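Local coordinates for protein amino acid amide racemase (Ochrobactrum anthropi, PDB 6GIO) that binds pyridoxal-5'-phosphate and belongs to the class-III aminotransferase family of PLP-dependent proteins, forming an assembly of two chains, at residues E9-A12 and R13-E17; D187-F190 and A191-P195; P218-L221 and E222-D226; R334-S337 and D338-S341; P368-T371 and T372-I376. All coordinates share one frame; numbering follows the deposited sequence.

Contact 1 of 5, residues E9-A12 and R13-E17; sequences ERDA and RVIAE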
loop_
_atom_site.group_PDB
_atom_site.type_symbol
_atom_site.label_atom_id
_atom_site.label_comp_id
_atom_site.label_asym_id
_atom_site.label_seq_id
_atom_site.Cartn_x
_atom_site.Cartn_y
_atom_site.Cartn_z
ATOM N N GLU C 9 8.757 -12.635 21.523
ATOM C CA GLU C 9 10.144 -12.965 21.310
ATOM C C GLU C 9 10.390 -13.381 19.867
ATOM O O GLU C 9 11.369 -13.013 19.265
ATOM C CB GLU C 9 10.588 -14.087 22.294
ATOM C CG GLU C 9 10.765 -13.591 23.734
ATOM C CD GLU C 9 11.013 -14.705 24.768
ATOM O OE1 GLU C 9 10.340 -15.785 24.739
ATOM O OE2 GLU C 9 11.892 -14.488 25.625
ATOM N N ARG C 10 9.492 -14.176 19.318
ATOM C CA ARG C 10 9.596 -14.536 17.921
ATOM C C ARG C 10 9.566 -13.267 17.030
ATOM O O ARG C 10 10.306 -13.188 16.034
ATOM C CB ARG C 10 8.489 -15.494 17.553
ATOM C CG ARG C 10 8.763 -16.915 18.043
ATOM C CD ARG C 10 7.497 -17.755 18.009
ATOM N NE ARG C 10 6.958 -17.846 16.668
ATOM C CZ ARG C 10 5.656 -17.932 16.368
ATOM N NH1 ARG C 10 4.739 -17.936 17.331
ATOM N NH2 ARG C 10 5.261 -18.009 15.090
ATOM N N ASP C 11 8.745 -12.295 17.412
ATOM C CA ASP C 11 8.610 -11.032 16.673
ATOM C C ASP C 11 9.939 -10.302 16.691
ATOM O O ASP C 11 10.370 -9.765 15.659
ATOM C CB ASP C 11 7.482 -10.174 17.264
ATOM C CG ASP C 11 7.357 -8.796 16.589
ATOM O OD1 ASP C 11 8.149 -7.904 16.960
ATOM O OD2 ASP C 11 6.469 -8.602 15.713
ATOM N N ALA C 12 10.607 -10.305 17.856
ATOM C CA ALA C 12 11.898 -9.620 17.994
ATOM C C ALA C 12 12.969 -10.205 17.106
ATOM O O ALA C 12 13.839 -9.463 16.624
ATOM C CB ALA C 12 12.376 -9.608 19.448
ATOM N N ARG C 13 12.935 -11.524 16.911
ATOM C CA ARG C 13 13.927 -12.216 16.094
ATOM C C ARG C 13 13.800 -11.979 14.597
ATOM O O ARG C 13 14.777 -12.130 13.897
ATOM C CB ARG C 13 13.850 -13.720 16.329
ATOM C CG ARG C 13 14.356 -14.152 17.695
ATOM C CD ARG C 13 14.154 -15.648 17.900
ATOM N NE ARG C 13 14.536 -16.007 19.263
ATOM C CZ ARG C 13 14.591 -17.251 19.755
ATOM N NH1 ARG C 13 14.275 -18.312 19.009
ATOM N NH2 ARG C 13 14.957 -17.435 21.018
ATOM N N VAL C 14 12.608 -11.644 14.089
ATOM C CA VAL C 14 12.390 -11.656 12.628
ATOM C C VAL C 14 11.773 -10.392 12.025
ATOM O O VAL C 14 11.959 -10.135 10.824
ATOM C CB VAL C 14 11.549 -12.898 12.193
ATOM C CG1 VAL C 14 12.213 -14.183 12.714
ATOM C CG2 VAL C 14 10.103 -12.779 12.647
ATOM N N ILE C 15 11.074 -9.602 12.846
ATOM C CA ILE C 15 10.459 -8.363 12.350
ATOM C C ILE C 15 11.394 -7.150 12.371
ATOM O O ILE C 15 12.081 -6.887 13.354
ATOM C CB ILE C 15 9.168 -8.041 13.118
ATOM C CG1 ILE C 15 8.210 -9.224 13.026
ATOM C CG2 ILE C 15 8.526 -6.760 12.530
ATOM C CD1 ILE C 15 7.796 -9.568 11.598
ATOM N N ALA C 16 11.399 -6.392 11.277
ATOM C CA ALA C 16 12.245 -5.204 11.156
ATOM C C ALA C 16 11.807 -4.095 12.136
ATOM O O ALA C 16 10.623 -3.727 12.183
ATOM C CB ALA C 16 12.199 -4.675 9.717
ATOM N N GLU C 17 12.764 -3.549 12.886
ATOM C CA GLU C 17 12.519 -2.375 13.742
ATOM C C GLU C 17 11.936 -1.170 12.979
ATOM O O GLU C 17 11.188 -0.401 13.532
ATOM C CB GLU C 17 13.842 -1.942 14.412
ATOM C CG GLU C 17 13.763 -0.878 15.502
ATOM C CD GLU C 17 13.000 -1.302 16.733
ATOM O OE1 GLU C 17 12.899 -2.524 17.008
ATOM O OE2 GLU C 17 12.480 -0.399 17.425
#

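Contact 2 of 5, residues D187-F190 and A191-P195; sequences DYHF and ATSCP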
loop_
_atom_site.group_PDB
_atom_site.type_symbol
_atom_site.label_atom_id
_atom_site.label_comp_id
_atom_site.label_asym_id
_atom_site.label_seq_id
_atom_site.Cartn_x
_atom_site.Cartn_y
_atom_site.Cartn_z
ATOM N N ASP C 187 -1.724 34.899 4.615
ATOM C CA ASP C 187 -1.952 36.081 3.750
ATOM C C ASP C 187 -0.621 36.735 3.403
ATOM O O ASP C 187 -0.449 37.219 2.279
ATOM C CB ASP C 187 -2.798 37.145 4.432
ATOM C CG ASP C 187 -4.222 36.730 4.636
ATOM O OD1 ASP C 187 -4.753 35.851 3.886
ATOM O OD2 ASP C 187 -4.828 37.320 5.565
ATOM N N TYR C 188 0.301 36.766 4.373
ATOM C CA TYR C 188 1.615 37.383 4.172
ATOM C C TYR C 188 2.458 36.597 3.193
ATOM O O TYR C 188 3.070 37.175 2.305
ATOM C CB TYR C 188 2.398 37.530 5.494
ATOM C CG TYR C 188 3.611 38.426 5.369
ATOM C CD1 TYR C 188 3.478 39.818 5.166
ATOM C CD2 TYR C 188 4.891 37.898 5.478
ATOM C CE1 TYR C 188 4.602 40.637 5.064
ATOM C CE2 TYR C 188 6.006 38.690 5.375
ATOM C CZ TYR C 188 5.871 40.052 5.181
ATOM O OH TYR C 188 7.037 40.790 5.076
ATOM N N HIS C 189 2.540 35.283 3.388
ATOM C CA HIS C 189 3.189 34.422 2.403
ATOM C C HIS C 189 2.575 34.609 0.986
ATOM O O HIS C 189 3.301 34.803 0.018
ATOM C CB HIS C 189 3.159 32.991 2.865
ATOM C CG HIS C 189 4.272 32.658 3.799
ATOM N ND1 HIS C 189 4.187 32.821 5.171
ATOM C CD2 HIS C 189 5.513 32.185 3.564
ATOM C CE1 HIS C 189 5.313 32.415 5.737
ATOM N NE2 HIS C 189 6.135 32.029 4.780
ATOM N N PHE C 190 1.257 34.624 0.871
ATOM C CA PHE C 190 0.603 34.834 -0.424
ATOM C C PHE C 190 0.995 36.134 -1.063
ATOM O O PHE C 190 1.108 36.168 -2.269
ATOM C CB PHE C 190 -0.932 34.780 -0.344
ATOM C CG PHE C 190 -1.518 33.389 -0.227
ATOM C CD1 PHE C 190 -0.744 32.230 -0.403
ATOM C CD2 PHE C 190 -2.881 33.244 0.019
ATOM C CE1 PHE C 190 -1.321 30.981 -0.296
ATOM C CE2 PHE C 190 -3.468 31.997 0.071
ATOM C CZ PHE C 190 -2.676 30.869 -0.045
ATOM N N ALA C 191 1.211 37.177 -0.257
ATOM C CA ALA C 191 1.598 38.499 -0.786
ATOM C C ALA C 191 3.101 38.632 -1.114
ATOM O O ALA C 191 3.530 39.630 -1.638
ATOM C CB ALA C 191 1.167 39.581 0.180
ATOM N N THR C 192 3.912 37.641 -0.748
ATOM C CA THR C 192 5.345 37.729 -0.904
ATOM C C THR C 192 5.930 36.446 -1.565
ATOM O O THR C 192 5.890 36.270 -2.775
ATOM C CB THR C 192 6.015 37.985 0.459
ATOM O OG1 THR C 192 5.713 36.917 1.364
ATOM C CG2 THR C 192 5.524 39.314 1.070
ATOM N N SER C 193 6.436 35.521 -0.759
ATOM C CA SER C 193 7.240 34.458 -1.279
ATOM C C SER C 193 6.483 33.176 -1.705
ATOM O O SER C 193 7.076 32.305 -2.329
ATOM C CB SER C 193 8.373 34.147 -0.270
ATOM O OG SER C 193 7.876 33.787 0.990
ATOM N N CYS C 194 5.185 33.067 -1.426
ATOM C CA CYS C 194 4.377 31.917 -1.864
ATOM C C CYS C 194 3.162 32.358 -2.668
ATOM O O CYS C 194 2.032 32.273 -2.157
ATOM C CB CYS C 194 3.904 31.151 -0.632
ATOM S SG CYS C 194 3.154 29.568 -1.030
ATOM N N PRO C 195 3.369 32.768 -3.943
ATOM C CA PRO C 195 2.225 33.286 -4.689
ATOM C C PRO C 195 1.132 32.245 -4.791
ATOM O O PRO C 195 1.389 31.097 -5.189
ATOM C CB PRO C 195 2.817 33.665 -6.090
ATOM C CG PRO C 195 4.304 33.835 -5.853
ATOM C CD PRO C 195 4.619 32.836 -4.744
#

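Contact 3 of 5, residues P218-L221 and E222-D226; sequences PAFL and EALQD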
loop_
_atom_site.group_PDB
_atom_site.type_symbol
_atom_site.label_atom_id
_atom_site.label_comp_id
_atom_site.label_asym_id
_atom_site.label_seq_id
_atom_site.Cartn_x
_atom_site.Cartn_y
_atom_site.Cartn_z
ATOM N N PRO C 218 -13.181 27.153 16.275
ATOM C CA PRO C 218 -14.301 27.225 15.349
ATOM C C PRO C 218 -14.087 28.235 14.256
ATOM O O PRO C 218 -13.573 29.293 14.516
ATOM C CB PRO C 218 -15.466 27.696 16.240
ATOM C CG PRO C 218 -15.102 27.170 17.586
ATOM C CD PRO C 218 -13.612 27.321 17.682
ATOM N N ALA C 219 -14.477 27.878 13.041
ATOM C CA ALA C 219 -14.495 28.775 11.878
ATOM C C ALA C 219 -13.122 28.906 11.217
ATOM O O ALA C 219 -13.056 29.380 10.098
ATOM C CB ALA C 219 -15.053 30.155 12.231
ATOM N N PHE C 220 -12.044 28.484 11.881
ATOM C CA PHE C 220 -10.739 28.586 11.302
ATOM C C PHE C 220 -10.572 27.855 9.953
ATOM O O PHE C 220 -10.117 28.466 8.983
ATOM C CB PHE C 220 -9.646 28.108 12.276
ATOM C CG PHE C 220 -8.292 27.954 11.609
ATOM C CD1 PHE C 220 -7.557 29.076 11.221
ATOM C CD2 PHE C 220 -7.756 26.701 11.377
ATOM C CE1 PHE C 220 -6.323 28.940 10.588
ATOM C CE2 PHE C 220 -6.531 26.547 10.759
ATOM C CZ PHE C 220 -5.812 27.665 10.360
ATOM N N LEU C 221 -10.909 26.559 9.908
ATOM C CA LEU C 221 -10.723 25.755 8.726
ATOM C C LEU C 221 -11.561 26.289 7.569
ATOM O O LEU C 221 -11.091 26.272 6.429
ATOM C CB LEU C 221 -11.063 24.295 9.006
ATOM C CG LEU C 221 -10.071 23.553 9.933
ATOM C CD1 LEU C 221 -10.460 22.102 10.052
ATOM C CD2 LEU C 221 -8.628 23.656 9.438
ATOM N N GLU C 222 -12.782 26.749 7.844
ATOM C CA GLU C 222 -13.629 27.349 6.791
ATOM C C GLU C 222 -13.023 28.620 6.235
ATOM O O GLU C 222 -13.126 28.892 5.033
ATOM C CB GLU C 222 -15.066 27.636 7.274
ATOM C CG GLU C 222 -15.972 28.125 6.131
ATOM C CD GLU C 222 -17.453 28.207 6.490
ATOM O OE1 GLU C 222 -17.828 27.960 7.639
ATOM O OE2 GLU C 222 -18.264 28.537 5.607
ATOM N N ALA C 223 -12.416 29.422 7.104
ATOM C CA ALA C 223 -11.767 30.651 6.650
ATOM C C ALA C 223 -10.501 30.327 5.821
ATOM O O ALA C 223 -10.183 31.017 4.854
ATOM C CB ALA C 223 -11.438 31.556 7.829
ATOM N N LEU C 224 -9.784 29.272 6.222
ATOM C CA LEU C 224 -8.626 28.793 5.481
ATOM C C LEU C 224 -9.009 28.307 4.095
ATOM O O LEU C 224 -8.316 28.577 3.133
ATOM C CB LEU C 224 -7.994 27.604 6.214
ATOM C CG LEU C 224 -6.851 26.920 5.507
ATOM C CD1 LEU C 224 -5.714 27.872 5.253
ATOM C CD2 LEU C 224 -6.360 25.754 6.372
ATOM N N GLN C 225 -10.083 27.534 4.032
ATOM C CA GLN C 225 -10.616 27.026 2.775
ATOM C C GLN C 225 -10.863 28.220 1.840
ATOM O O GLN C 225 -10.349 28.260 0.723
ATOM C CB GLN C 225 -11.903 26.251 3.028
ATOM C CG GLN C 225 -12.712 25.895 1.792
ATOM C CD GLN C 225 -14.085 25.404 2.147
ATOM O OE1 GLN C 225 -14.322 24.202 2.198
ATOM N NE2 GLN C 225 -15.002 26.343 2.432
ATOM N N ASP C 226 -11.582 29.198 2.354
ATOM C CA ASP C 226 -12.018 30.364 1.565
ATOM C C ASP C 226 -10.834 31.216 1.068
ATOM O O ASP C 226 -10.859 31.659 -0.083
ATOM C CB ASP C 226 -12.991 31.241 2.381
ATOM C CG ASP C 226 -14.352 30.573 2.612
ATOM O OD1 ASP C 226 -14.612 29.471 2.104
ATOM O OD2 ASP C 226 -15.176 31.149 3.343
#

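Contact 4 of 5, residues R334-S337 and D338-S341; sequences RRLS and DKHS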
loop_
_atom_site.group_PDB
_atom_site.type_symbol
_atom_site.label_atom_id
_atom_site.label_comp_id
_atom_site.label_asym_id
_atom_site.label_seq_id
_atom_site.Cartn_x
_atom_site.Cartn_y
_atom_site.Cartn_z
ATOM N N ARG C 334 -13.061 13.291 31.609
ATOM C CA ARG C 334 -12.957 14.618 32.238
ATOM C C ARG C 334 -13.072 14.606 33.756
ATOM O O ARG C 334 -12.275 15.241 34.450
ATOM C CB ARG C 334 -14.031 15.562 31.728
ATOM C CG ARG C 334 -13.604 16.295 30.519
ATOM C CD ARG C 334 -14.635 17.300 30.020
ATOM N NE ARG C 334 -14.379 17.404 28.589
ATOM C CZ ARG C 334 -15.080 16.814 27.627
ATOM N NH1 ARG C 334 -16.179 16.123 27.894
ATOM N NH2 ARG C 334 -14.691 16.965 26.374
ATOM N N ARG C 335 -14.087 13.922 34.272
ATOM C CA ARG C 335 -14.291 13.857 35.722
ATOM C C ARG C 335 -13.090 13.209 36.445
ATOM O O ARG C 335 -12.839 13.503 37.616
ATOM C CB ARG C 335 -15.600 13.142 36.077
ATOM C CG ARG C 335 -16.887 13.866 35.679
ATOM C CD ARG C 335 -18.104 13.202 36.337
ATOM N NE ARG C 335 -17.828 12.950 37.772
ATOM C CZ ARG C 335 -18.443 13.523 38.819
ATOM N NH1 ARG C 335 -19.459 14.370 38.677
ATOM N NH2 ARG C 335 -18.045 13.215 40.045
ATOM N N LEU C 336 -12.309 12.388 35.747
ATOM C CA LEU C 336 -11.103 11.837 36.338
ATOM C C LEU C 336 -10.063 12.916 36.652
ATOM O O LEU C 336 -9.146 12.683 37.469
ATOM C CB LEU C 336 -10.486 10.741 35.462
ATOM C CG LEU C 336 -11.378 9.498 35.217
ATOM C CD1 LEU C 336 -10.663 8.536 34.298
ATOM C CD2 LEU C 336 -11.790 8.770 36.503
ATOM N N SER C 337 -10.195 14.094 36.048
ATOM C CA SER C 337 -9.228 15.165 36.351
ATOM C C SER C 337 -9.397 15.696 37.784
ATOM O O SER C 337 -8.452 16.257 38.334
ATOM C CB SER C 337 -9.292 16.336 35.371
ATOM O OG SER C 337 -10.495 17.021 35.511
ATOM N N ASP C 338 -10.570 15.518 38.394
ATOM C CA ASP C 338 -10.732 15.866 39.791
ATOM C C ASP C 338 -9.785 15.010 40.657
ATOM O O ASP C 338 -9.234 15.496 41.612
ATOM C CB ASP C 338 -12.184 15.688 40.237
ATOM C CG ASP C 338 -12.467 16.307 41.631
ATOM O OD1 ASP C 338 -12.381 17.561 41.815
ATOM O OD2 ASP C 338 -12.824 15.534 42.540
ATOM N N LYS C 339 -9.563 13.759 40.301
ATOM C CA LYS C 339 -8.678 12.912 41.105
ATOM C C LYS C 339 -7.241 13.015 40.671
ATOM O O LYS C 339 -6.327 12.890 41.486
ATOM C CB LYS C 339 -9.046 11.453 40.936
ATOM C CG LYS C 339 -10.408 11.037 41.450
ATOM C CD LYS C 339 -10.466 9.512 41.576
ATOM C CE LYS C 339 -11.543 8.921 40.673
ATOM N NZ LYS C 339 -11.858 7.502 41.015
ATOM N N HIS C 340 -7.038 13.173 39.362
ATOM C CA HIS C 340 -5.701 13.145 38.791
ATOM C C HIS C 340 -5.372 14.480 38.090
ATOM O O HIS C 340 -5.863 14.759 36.989
ATOM C CB HIS C 340 -5.656 12.009 37.787
ATOM C CG HIS C 340 -6.016 10.675 38.357
ATOM N ND1 HIS C 340 -5.240 10.045 39.312
ATOM C CD2 HIS C 340 -7.045 9.833 38.087
ATOM C CE1 HIS C 340 -5.767 8.867 39.598
ATOM N NE2 HIS C 340 -6.867 8.714 38.874
ATOM N N SER C 341 -4.536 15.299 38.704
ATOM C CA SER C 341 -4.290 16.631 38.151
ATOM C C SER C 341 -3.458 16.565 36.838
ATOM O O SER C 341 -3.471 17.520 36.052
ATOM C CB SER C 341 -3.704 17.562 39.217
ATOM O OG SER C 341 -2.510 17.011 39.701
#

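Contact 5 of 5, residues P368-T371 and T372-I376; sequences PVTT and TAKII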
loop_
_atom_site.group_PDB
_atom_site.type_symbol
_atom_site.label_atom_id
_atom_site.label_comp_id
_atom_site.label_asym_id
_atom_site.label_seq_id
_atom_site.Cartn_x
_atom_site.Cartn_y
_atom_site.Cartn_z
ATOM N N PRO C 368 6.260 14.044 31.093
ATOM C CA PRO C 368 7.369 13.412 30.426
ATOM C C PRO C 368 6.892 12.107 29.789
ATOM O O PRO C 368 5.952 11.475 30.302
ATOM C CB PRO C 368 8.411 13.193 31.542
ATOM C CG PRO C 368 7.732 13.456 32.830
ATOM C CD PRO C 368 6.410 14.114 32.559
ATOM N N VAL C 369 7.506 11.748 28.663
ATOM C CA VAL C 369 7.101 10.588 27.863
ATOM C C VAL C 369 7.216 9.279 28.646
ATOM O O VAL C 369 6.443 8.350 28.411
ATOM C CB VAL C 369 7.916 10.497 26.533
ATOM C CG1 VAL C 369 9.401 10.316 26.799
ATOM C CG2 VAL C 369 7.423 9.353 25.645
ATOM N N THR C 370 8.161 9.200 29.575
ATOM C CA THR C 370 8.264 8.016 30.421
ATOM C C THR C 370 7.000 7.772 31.293
ATOM O O THR C 370 6.539 6.616 31.459
ATOM C CB THR C 370 9.566 8.015 31.268
ATOM O OG1 THR C 370 9.516 6.921 32.190
ATOM C CG2 THR C 370 9.720 9.256 32.055
ATOM N N THR C 371 6.417 8.845 31.823
ATOM C CA THR C 371 5.160 8.765 32.545
ATOM C C THR C 371 4.033 8.291 31.626
ATOM O O THR C 371 3.306 7.373 31.966
ATOM C CB THR C 371 4.802 10.135 33.147
ATOM O OG1 THR C 371 5.851 10.509 34.025
ATOM C CG2 THR C 371 3.480 10.119 33.916
ATOM N N THR C 372 3.914 8.902 30.454
ATOM C CA THR C 372 2.890 8.515 29.488
ATOM C C THR C 372 3.027 7.036 29.070
ATOM O O THR C 372 2.053 6.295 29.063
ATOM C CB THR C 372 2.974 9.462 28.282
ATOM O OG1 THR C 372 2.901 10.816 28.775
ATOM C CG2 THR C 372 1.867 9.198 27.255
ATOM N N ALA C 373 4.235 6.595 28.783
ATOM C CA ALA C 373 4.479 5.167 28.461
ATOM C C ALA C 373 4.099 4.212 29.603
ATOM O O ALA C 373 3.586 3.135 29.355
ATOM C CB ALA C 373 5.935 4.926 28.032
ATOM N N LYS C 374 4.321 4.632 30.844
ATOM C CA LYS C 374 3.974 3.831 31.997
ATOM C C LYS C 374 2.487 3.714 32.133
ATOM O O LYS C 374 1.985 2.673 32.545
ATOM C CB LYS C 374 4.544 4.436 33.290
ATOM C CG LYS C 374 6.021 4.176 33.452
ATOM C CD LYS C 374 6.526 4.747 34.753
ATOM C CE LYS C 374 8.024 4.544 34.843
ATOM N NZ LYS C 374 8.547 4.938 36.181
ATOM N N ILE C 375 1.765 4.787 31.826
ATOM C CA ILE C 375 0.304 4.717 31.868
ATOM C C ILE C 375 -0.239 3.685 30.843
ATOM O O ILE C 375 -1.141 2.890 31.159
ATOM C CB ILE C 375 -0.321 6.109 31.656
ATOM C CG1 ILE C 375 0.023 7.009 32.861
ATOM C CG2 ILE C 375 -1.823 6.000 31.471
ATOM C CD1 ILE C 375 -0.220 8.473 32.616
ATOM N N ILE C 376 0.304 3.680 29.626
ATOM C CA ILE C 376 -0.088 2.677 28.608
ATOM C C ILE C 376 0.248 1.242 29.068
ATOM O O ILE C 376 -0.545 0.308 28.899
ATOM C CB ILE C 376 0.662 2.879 27.267
ATOM C CG1 ILE C 376 0.500 4.296 26.718
ATOM C CG2 ILE C 376 0.175 1.888 26.243
ATOM C CD1 ILE C 376 -0.908 4.702 26.416
#

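Contact 1 of 5, residues E9-A12 and R13-E17
Asp11 and Ile15 meet where helix 7-14 ends, and the backbone bond between them is the straighter of the two full i to i+4 bonds here: Ile15 N lies 2.9 Å from Asp11 O, with 159° at the hydrogen. The other runs from Arg13 N to Glu9 O at 3.2 Å. Between them the pattern is frayed. Within this turn the bonds to Arg10 O, from Arg13 N and Val14 N, are weak, and Asp11 O takes a second, weak one from Val14 N. The Asp11 carboxylate reaches forward, toward the C-terminal end, CG trans to the backbone N (chi1 176°), and sets OD2 3.3 Å from Ile15 CG1, a van der Waals contact with a methylene; the charge is met at OD1 by Arg20 and Arg22. The Arg10 guanidinium makes salt bridges with Glu85 and Glu92 of the second subunit, while Glu17 OE1 pairs with Arg20. Helix 7-14 thus lies on helix 85-97 of the second subunit, which carries Glu85, Glu92 and the Leu95 that Val14 packs on, and the chain running on from it bonds through Glu17 N to Asp286, just past helix 282-285 of that subunit.

Contact 2 of 5, residues D187-F190 and A191-P195
Hydrogen bonds to two successive carbonyls, those of Tyr188 and His189, do most of the work where helix 179-191 stops. His189 O accepts Thr192 N at 3.0 Å and Cys194 N at 2.9 Å; the two donors come from opposite faces of the carbonyl plane, and neither sits on a lone pair. Tyr188 O takes the Thr192 hydroxyl, OG1 being 2.8 Å away, and a weak bond from Ala191 N. One regular helical bond remains, Ala191 N to Asp187 O at 3.0 Å. Among the weaker polar contacts, Cys194 O approaches the edge of the Phe190 ring near its plane, 3.3 Å from CD1, and also receives the CA-H of Phe190, nearly straight at 168°. Apolar contact is lighter. Thr192 CG2 stands over one face of the Tyr188 ring in a CH-pi contact, 4.3 Å from the centroid; chi1 of 60° is what points OG1 at the carbonyl and leaves CG2 for the ring. His189 CB meets Cys194 CB at 4.0 Å. Phe190 and Cys194 turn inward to Ile133 and Leu165, respectively. The i to i+5 bond from Cys194 N to His189 O defines a pi-turn, a widened C-terminal turn that ends helix 179-191 ahead of strand 199-204.

Contact 3 of 5, residues P218-L221 and E222-D226
Phe220 and Leu224, one helical turn apart, meet where the methyl CD2 of Leu224 comes obliquely to the far end of the phenyl ring, 4.5 Å from CZ. Around that ring gather Phe135, Pro170, Ala179 and Val182. A second flat group is the amide of Gln225: its NE2 gives a hydrogen bond to Asp226 OD1, 3.2 Å away, in the amide's own plane, meeting the carboxylate on its syn side but 29° out of the carboxylate plane. Gln225 OE1 accepts from the backbone N of Glu259. Leu224 CG is trans to the backbone N (chi1 175°), which lets CD2 reach the ring; the same CD2 lies 4.4 Å from Leu221 CD2. Beneath these side chains the first turn of helix 220-229, with Ala219 as N-cap residue, is regular: Ala223 N bonds Ala219 O, Leu224 N bonds Phe220 O at 2.9 Å in the carbonyl plane, and Gln225 N bonds Leu221 O. The helix is the crossover of a beta-alpha-beta unit between strands 199-204 and 234-238, and Ile204 receives both leucines. Backbone polar groups are thus paired along the helix, the buried Gln225 amide has partners at both ends, and the side facing the sheet is hydrocarbon.

Contact 4 of 5, residues R334-S337 and D338-S341
Leu336 and His340 meet at the C-terminal end of helix 318-339, in a helix terminus that loosens into the loop leading to strand 343-349 in this class-III aminotransferase family protein. The central acceptor is Leu336 O. His340 N reaches it at 2.9 Å, in the carbonyl plane with 152° at the hydrogen, and Lys339 N adds a weak bond. The same oxygen also lies beside the imidazole, 3.6 Å from His340 CD2 and oblique to the ring. One residue earlier the pattern has already tightened to i to i+3: Asp338 N bonds Arg335 O at 3.1 Å, from well above the carbonyl plane. Side chains touch more lightly. Leu336 CD2 meets Lys339 CE at 4.2 Å, the lysine chain being bent at its third torsion (chi3 -118°), and Lys339 CB stands over one face of the imidazole.

Beyond this first shell, Asp417 of helix 406-424 positions both basic groups: one carboxylate oxygen forms a salt bridge with Lys339 NZ and the other a hydrogen bond with His340 NE2. Being held by a carboxylate could favour a protonated imidazole. His340 also packs on Ile420 of that helix, while Leu336 and Ser337 rest on Ile343 of strand 343-349. The Arg334 guanidinium forms a salt bridge with Asp331. The Ser337 hydroxyl folds back over its own helix, OG standing between the backbone N and the carbonyl carbon (chi1 68°); Arg334 O, which also takes Ser337 N, accepts this OG at 2.7 Å, nearly along the C=O axis.

Contact 5 of 5, residues P368-T371 and T372-I376
Thr371 and Ile375 form the closely packed side of the first turns of helix 369-382. Ile375 N bonds Thr371 O at 3.0 Å, and the isoleucine's CG1 lies 3.4 Å from the same oxygen, while Thr371 CG2 meets Ile375 CD1 at 4.3 Å. That methyl of Thr371 is trans to its backbone N, with chi1 of -60° leaving the hydroxyl beside the N. The backbone here is regular. Ala373 N reaches Val369 O at 2.8 Å with 168° at the hydrogen, and Lys374 N bonds Thr370 O less directly, at 146°.

Toward the N-cap residue, Pro368, which lies on the solvent side, the bonds are longer or weaker. Pro368 O accepts Thr372 N at 3.3 Å, straight and in the carbonyl plane, together with weak bonds from the Thr372 hydroxyl and from Thr371 N. Thr370 and Lys374, only partly exposed, run side by side in the same direction; Thr370 OG1 comes within 3.9 Å of Lys374 CE, a van der Waals contact. The lysine, fully extended, passes its CG 3.2 Å from Thr370 O and carries NZ to a salt bridge with Asp430 and a hydrogen bond to Val428 O. Inward, Thr372 and Ile375 pack on Leu396 of strand 395-398, Thr372 also on Tyr388 of strand 384-389, and Thr371, Lys374 and Ile375 lean on Val423 of helix 406-424.

All five contacts are local to helices and lie toward the periphery of the chain, yet they differ in burial. Contacts 3 and 5 mark helix beginnings, with regular bonding and an apolar inner face; contacts 1, 2 and 4 mark ends, where carbonyls gather several or irregular donors. Contact 2 is the most superficial, whereas contact 1 alone is backed by the second subunit. Contacts 2 and 3, with centres about 18 Å apart, belong to neighbouring helices flanking one seven-stranded sheet. Contacts 4 and 5, about 17 Å apart between centres, share helix 406-424 as a neighbour, contact 4 through Asp417 and Ile420, contact 5 through Ile420 and Val423.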